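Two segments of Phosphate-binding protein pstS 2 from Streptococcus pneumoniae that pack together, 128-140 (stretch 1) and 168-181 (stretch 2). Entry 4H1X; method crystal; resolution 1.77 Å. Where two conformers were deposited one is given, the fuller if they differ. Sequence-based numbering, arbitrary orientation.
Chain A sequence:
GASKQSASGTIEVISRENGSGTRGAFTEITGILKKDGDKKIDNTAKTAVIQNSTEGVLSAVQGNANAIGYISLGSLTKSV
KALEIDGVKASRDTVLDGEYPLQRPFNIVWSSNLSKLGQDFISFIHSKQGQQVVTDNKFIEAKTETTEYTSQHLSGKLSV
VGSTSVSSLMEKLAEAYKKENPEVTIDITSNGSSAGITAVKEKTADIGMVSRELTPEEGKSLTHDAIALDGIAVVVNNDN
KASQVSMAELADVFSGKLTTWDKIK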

# COMPACT_ATOMS: atom_id res chain seq x y z
N LYS A 128 -2.06 -7.41 20.10
CA LYS A 128 -1.32 -8.56 19.55
C LYS A 128 -2.20 -9.24 18.47
O LYS A 128 -1.69 -9.56 17.40
CB LYS A 128 -0.94 -9.54 20.68
CG LYS A 128 0.04 -10.63 20.25
CD LYS A 128 0.54 -11.43 21.45
CE LYS A 128 1.79 -12.22 21.14
NZ LYS A 128 2.36 -12.83 22.38
N GLN A 129 -3.52 -9.37 18.72
CA GLN A 129 -4.48 -9.97 17.75
C GLN A 129 -4.61 -9.13 16.48
O GLN A 129 -4.64 -9.68 15.38
CB GLN A 129 -5.87 -10.12 18.37
CG GLN A 129 -5.96 -10.96 19.62
CD GLN A 129 -7.34 -10.79 20.22
OE1 GLN A 129 -7.50 -10.36 21.38
NE2 GLN A 129 -8.36 -11.08 19.43
N GLY A 130 -4.71 -7.80 16.64
CA GLY A 130 -4.80 -6.87 15.52
C GLY A 130 -3.56 -6.90 14.65
O GLY A 130 -3.65 -6.97 13.42
N GLN A 131 -2.38 -6.90 15.30
CA GLN A 131 -1.08 -6.97 14.61
C GLN A 131 -0.97 -8.29 13.86
O GLN A 131 -0.44 -8.31 12.74
CB GLN A 131 0.08 -6.82 15.59
CG GLN A 131 0.24 -5.44 16.22
CD GLN A 131 1.49 -5.33 17.07
OE1 GLN A 131 2.27 -6.29 17.24
NE2 GLN A 131 1.72 -4.17 17.64
N GLN A 132 -1.51 -9.38 14.44
CA GLN A 132 -1.48 -10.69 13.77
C GLN A 132 -2.34 -10.68 12.48
O GLN A 132 -1.97 -11.33 11.49
CB GLN A 132 -1.91 -11.82 14.72
CG GLN A 132 -1.46 -13.20 14.24
CD GLN A 132 0.05 -13.33 14.12
OE1 GLN A 132 0.81 -13.05 15.05
NE2 GLN A 132 0.51 -13.72 12.94
N VAL A 133 -3.44 -9.92 12.45
CA VAL A 133 -4.26 -9.81 11.24
C VAL A 133 -3.41 -9.15 10.14
O VAL A 133 -3.41 -9.61 9.00
CB VAL A 133 -5.58 -9.03 11.49
CG1 VAL A 133 -6.31 -8.75 10.17
CG2 VAL A 133 -6.50 -9.80 12.45
N VAL A 134 -2.67 -8.08 10.49
CA VAL A 134 -1.84 -7.37 9.54
C VAL A 134 -0.78 -8.31 8.93
O VAL A 134 -0.70 -8.39 7.69
CB VAL A 134 -1.22 -6.13 10.22
CG1 VAL A 134 -0.16 -5.48 9.33
CG2 VAL A 134 -2.33 -5.11 10.56
N THR A 135 0.03 -8.99 9.79
CA THR A 135 1.10 -9.86 9.29
C THR A 135 0.54 -11.10 8.57
O THR A 135 1.16 -11.53 7.59
CB THR A 135 2.09 -10.24 10.39
OG1 THR A 135 1.38 -10.90 11.43
CG2 THR A 135 2.87 -9.03 10.94
N ASP A 136 -0.61 -11.66 9.01
CA ASP A 136 -1.23 -12.82 8.34
C ASP A 136 -1.71 -12.46 6.95
O ASP A 136 -1.70 -13.33 6.07
CB ASP A 136 -2.39 -13.40 9.15
CG ASP A 136 -1.95 -14.24 10.35
OD1 ASP A 136 -0.72 -14.47 10.49
OD2 ASP A 136 -2.82 -14.70 11.10
N ASN A 137 -2.07 -11.18 6.74
CA ASN A 137 -2.50 -10.65 5.44
C ASN A 137 -1.31 -10.11 4.63
O ASN A 137 -1.50 -9.42 3.61
CB ASN A 137 -3.61 -9.64 5.61
CG ASN A 137 -4.91 -10.38 5.84
OD1 ASN A 137 -5.44 -11.01 4.92
ND2 ASN A 137 -5.37 -10.44 7.08
N LYS A 138 -0.09 -10.49 5.05
CA LYS A 138 1.20 -10.30 4.36
C LYS A 138 1.66 -8.82 4.24
O LYS A 138 2.50 -8.51 3.41
CB LYS A 138 1.17 -10.98 2.96
CG LYS A 138 0.78 -12.48 2.98
CD LYS A 138 1.88 -13.36 3.52
CE LYS A 138 1.73 -14.79 3.10
NZ LYS A 138 3.03 -15.52 3.14
N PHE A 139 1.20 -7.95 5.15
CA PHE A 139 1.72 -6.59 5.25
C PHE A 139 2.80 -6.58 6.33
O PHE A 139 2.92 -7.54 7.10
CB PHE A 139 0.61 -5.59 5.58
CG PHE A 139 -0.36 -5.42 4.44
CD1 PHE A 139 -0.05 -4.59 3.36
CD2 PHE A 139 -1.58 -6.08 4.44
CE1 PHE A 139 -0.93 -4.47 2.28
CE2 PHE A 139 -2.47 -5.95 3.37
CZ PHE A 139 -2.14 -5.13 2.30
N ILE A 140 3.58 -5.51 6.40
CA ILE A 140 4.63 -5.40 7.42
C ILE A 140 4.13 -4.56 8.62
O ILE A 140 3.53 -3.50 8.43
CB ILE A 140 5.90 -4.83 6.77
CG1 ILE A 140 6.48 -5.89 5.79
CG2 ILE A 140 6.93 -4.40 7.82
CD1 ILE A 140 7.28 -5.35 4.64
N SER A 168 -9.12 -3.33 1.86
CA SER A 168 -9.09 -4.79 2.03
C SER A 168 -8.59 -5.15 3.43
O SER A 168 -9.24 -5.94 4.10
CB SER A 168 -8.24 -5.47 0.97
OG SER A 168 -8.37 -6.87 1.13
N LEU A 169 -7.48 -4.52 3.86
CA LEU A 169 -6.92 -4.77 5.18
C LEU A 169 -7.89 -4.34 6.29
O LEU A 169 -8.05 -5.07 7.28
CB LEU A 169 -5.57 -4.07 5.35
CG LEU A 169 -4.93 -4.25 6.75
CD1 LEU A 169 -4.69 -5.75 7.09
CD2 LEU A 169 -3.64 -3.46 6.86
N MSE A 170 -8.55 -3.18 6.12
CA MSE A 170 -9.53 -2.69 7.09
C MSE A 170 -10.67 -3.70 7.23
O MSE A 170 -11.10 -3.96 8.35
CB MSE A 170 -10.06 -1.31 6.65
CG MSE A 170 -10.92 -0.66 7.68
SE MSE A 170 -10.01 -0.59 9.45
CE MSE A 170 -8.54 0.38 9.10
N GLU A 171 -11.11 -4.30 6.10
CA GLU A 171 -12.16 -5.33 6.09
C GLU A 171 -11.72 -6.52 6.98
O GLU A 171 -12.50 -6.99 7.80
CB GLU A 171 -12.47 -5.77 4.64
CG GLU A 171 -13.33 -4.77 3.87
CD GLU A 171 -13.19 -4.69 2.36
OE1 GLU A 171 -12.79 -5.69 1.72
OE2 GLU A 171 -13.52 -3.61 1.81
N LYS A 172 -10.45 -6.97 6.84
CA LYS A 172 -9.93 -8.10 7.65
C LYS A 172 -9.95 -7.73 9.15
O LYS A 172 -10.32 -8.54 10.02
CB LYS A 172 -8.49 -8.50 7.21
CG LYS A 172 -8.33 -8.96 5.74
CD LYS A 172 -9.10 -10.24 5.44
CE LYS A 172 -8.76 -10.77 4.06
NZ LYS A 172 -9.66 -11.89 3.70
N LEU A 173 -9.58 -6.49 9.45
CA LEU A 173 -9.54 -6.01 10.85
C LEU A 173 -10.96 -5.91 11.40
O LEU A 173 -11.18 -6.37 12.53
CB LEU A 173 -8.80 -4.69 10.97
CG LEU A 173 -7.26 -4.80 10.78
CD1 LEU A 173 -6.64 -3.44 10.47
CD2 LEU A 173 -6.56 -5.43 12.04
N ALA A 174 -11.92 -5.39 10.60
CA ALA A 174 -13.32 -5.33 10.99
C ALA A 174 -13.88 -6.74 11.24
O ALA A 174 -14.58 -6.92 12.24
CB ALA A 174 -14.14 -4.63 9.92
N GLU A 175 -13.54 -7.73 10.39
CA GLU A 175 -14.03 -9.12 10.57
C GLU A 175 -13.58 -9.68 11.90
O GLU A 175 -14.39 -10.27 12.64
CB GLU A 175 -13.48 -10.04 9.46
CG GLU A 175 -14.02 -9.83 8.06
CD GLU A 175 -13.32 -10.71 7.05
OE1 GLU A 175 -12.28 -11.33 7.39
OE2 GLU A 175 -13.82 -10.81 5.91
N ALA A 176 -12.27 -9.53 12.21
CA ALA A 176 -11.70 -10.07 13.46
C ALA A 176 -12.30 -9.35 14.67
O ALA A 176 -12.61 -10.01 15.66
CB ALA A 176 -10.18 -9.93 13.45
N TYR A 177 -12.53 -8.03 14.57
CA TYR A 177 -13.13 -7.26 15.65
C TYR A 177 -14.58 -7.68 15.91
O TYR A 177 -14.97 -7.81 17.07
CB TYR A 177 -13.06 -5.76 15.35
CG TYR A 177 -13.60 -4.89 16.47
CD1 TYR A 177 -12.82 -4.59 17.59
CD2 TYR A 177 -14.86 -4.30 16.38
CE1 TYR A 177 -13.28 -3.72 18.58
CE2 TYR A 177 -15.34 -3.45 17.38
CZ TYR A 177 -14.54 -3.15 18.47
OH TYR A 177 -15.00 -2.33 19.46
N LYS A 178 -15.37 -7.87 14.83
CA LYS A 178 -16.80 -8.23 14.93
C LYS A 178 -16.99 -9.65 15.46
O LYS A 178 -18.00 -9.92 16.10
CB LYS A 178 -17.51 -8.02 13.59
CG LYS A 178 -17.63 -6.52 13.27
CD LYS A 178 -18.55 -6.20 12.11
CE LYS A 178 -17.95 -6.54 10.77
NZ LYS A 178 -19.01 -6.66 9.74
N LYS A 179 -15.97 -10.51 15.32
CA LYS A 179 -16.00 -11.85 15.90
C LYS A 179 -16.05 -11.71 17.44
O LYS A 179 -16.78 -12.44 18.11
CB LYS A 179 -14.77 -12.66 15.43
CG LYS A 179 -14.85 -14.14 15.82
CD LYS A 179 -13.53 -14.85 15.61
CE LYS A 179 -13.65 -16.32 15.91
NZ LYS A 179 -12.42 -17.06 15.54
N GLU A 180 -15.30 -10.71 17.96
CA GLU A 180 -15.22 -10.41 19.39
C GLU A 180 -16.37 -9.51 19.85
O GLU A 180 -16.72 -9.53 21.02
CB GLU A 180 -13.88 -9.72 19.73
CG GLU A 180 -12.65 -10.61 19.54
CD GLU A 180 -12.37 -11.68 20.58
OE1 GLU A 180 -13.05 -11.70 21.64
OE2 GLU A 180 -11.45 -12.50 20.35
N ASN A 181 -16.93 -8.69 18.94
CA ASN A 181 -18.00 -7.73 19.22
C ASN A 181 -19.14 -7.91 18.21
O ASN A 181 -19.31 -7.08 17.30
CB ASN A 181 -17.41 -6.32 19.14
CG ASN A 181 -16.36 -6.05 20.19
OD1 ASN A 181 -16.67 -5.79 21.35
ND2 ASN A 181 -15.10 -6.15 19.82

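Two helices can pack through mainly apolar contacts, and this pair from a phosphate-binding protein illustrates the point: no hydrogen bond crosses between the stretches. Helix 128-136 runs roughly antiparallel to helix 168-180, with 141° between their directions and 9.7 Å between their axes at closest approach. The backbones draw nearest where the CA atoms of Val133 and Leu173 lie 6.5 Å apart.

Leu169 covers the most surface. Its CA-to-CB bond points sideways, but a chi1 of t and chi2 of p bring the end of the side chain nearer the first stretch. There CD1 of Leu169 lies 4.2 Å from Val134 CG2 and 4.1 Å from Phe139 CD2, meeting the aromatic ring obliquely. One methyl group thus touches both the helix and the loop that follows it.

Val133 is the counterpart on the first helix, and points toward the second. Its branches spread over successive turns: CG1 of Val133 packs 3.7 Å from Lys172 CB, while CG2 of Val133 sits 3.8 Å from Ala176 CB. Even its CB takes part, 3.8 Å from Leu173 CD2. That same Leu173 methyl, CD2, rests 3.6 Å from Gly130 O, where the glycine presents backbone rather than side chain to its neighbour.

Lys172 shows how a charged residue can serve an apolar contact. Its CA-to-CB bond points toward the first stretch, yet the end of the chain leads away, so the aliphatic portion does the packing; CE of Lys172 comes within 3.4 Å of Asn137 OD1. Asn137, the first residue to leave helical geometry, uses its amide nitrogen within its own stretch: ND2 of Asn137 donates to Val133 O at 2.9 Å, one turn back along the chain.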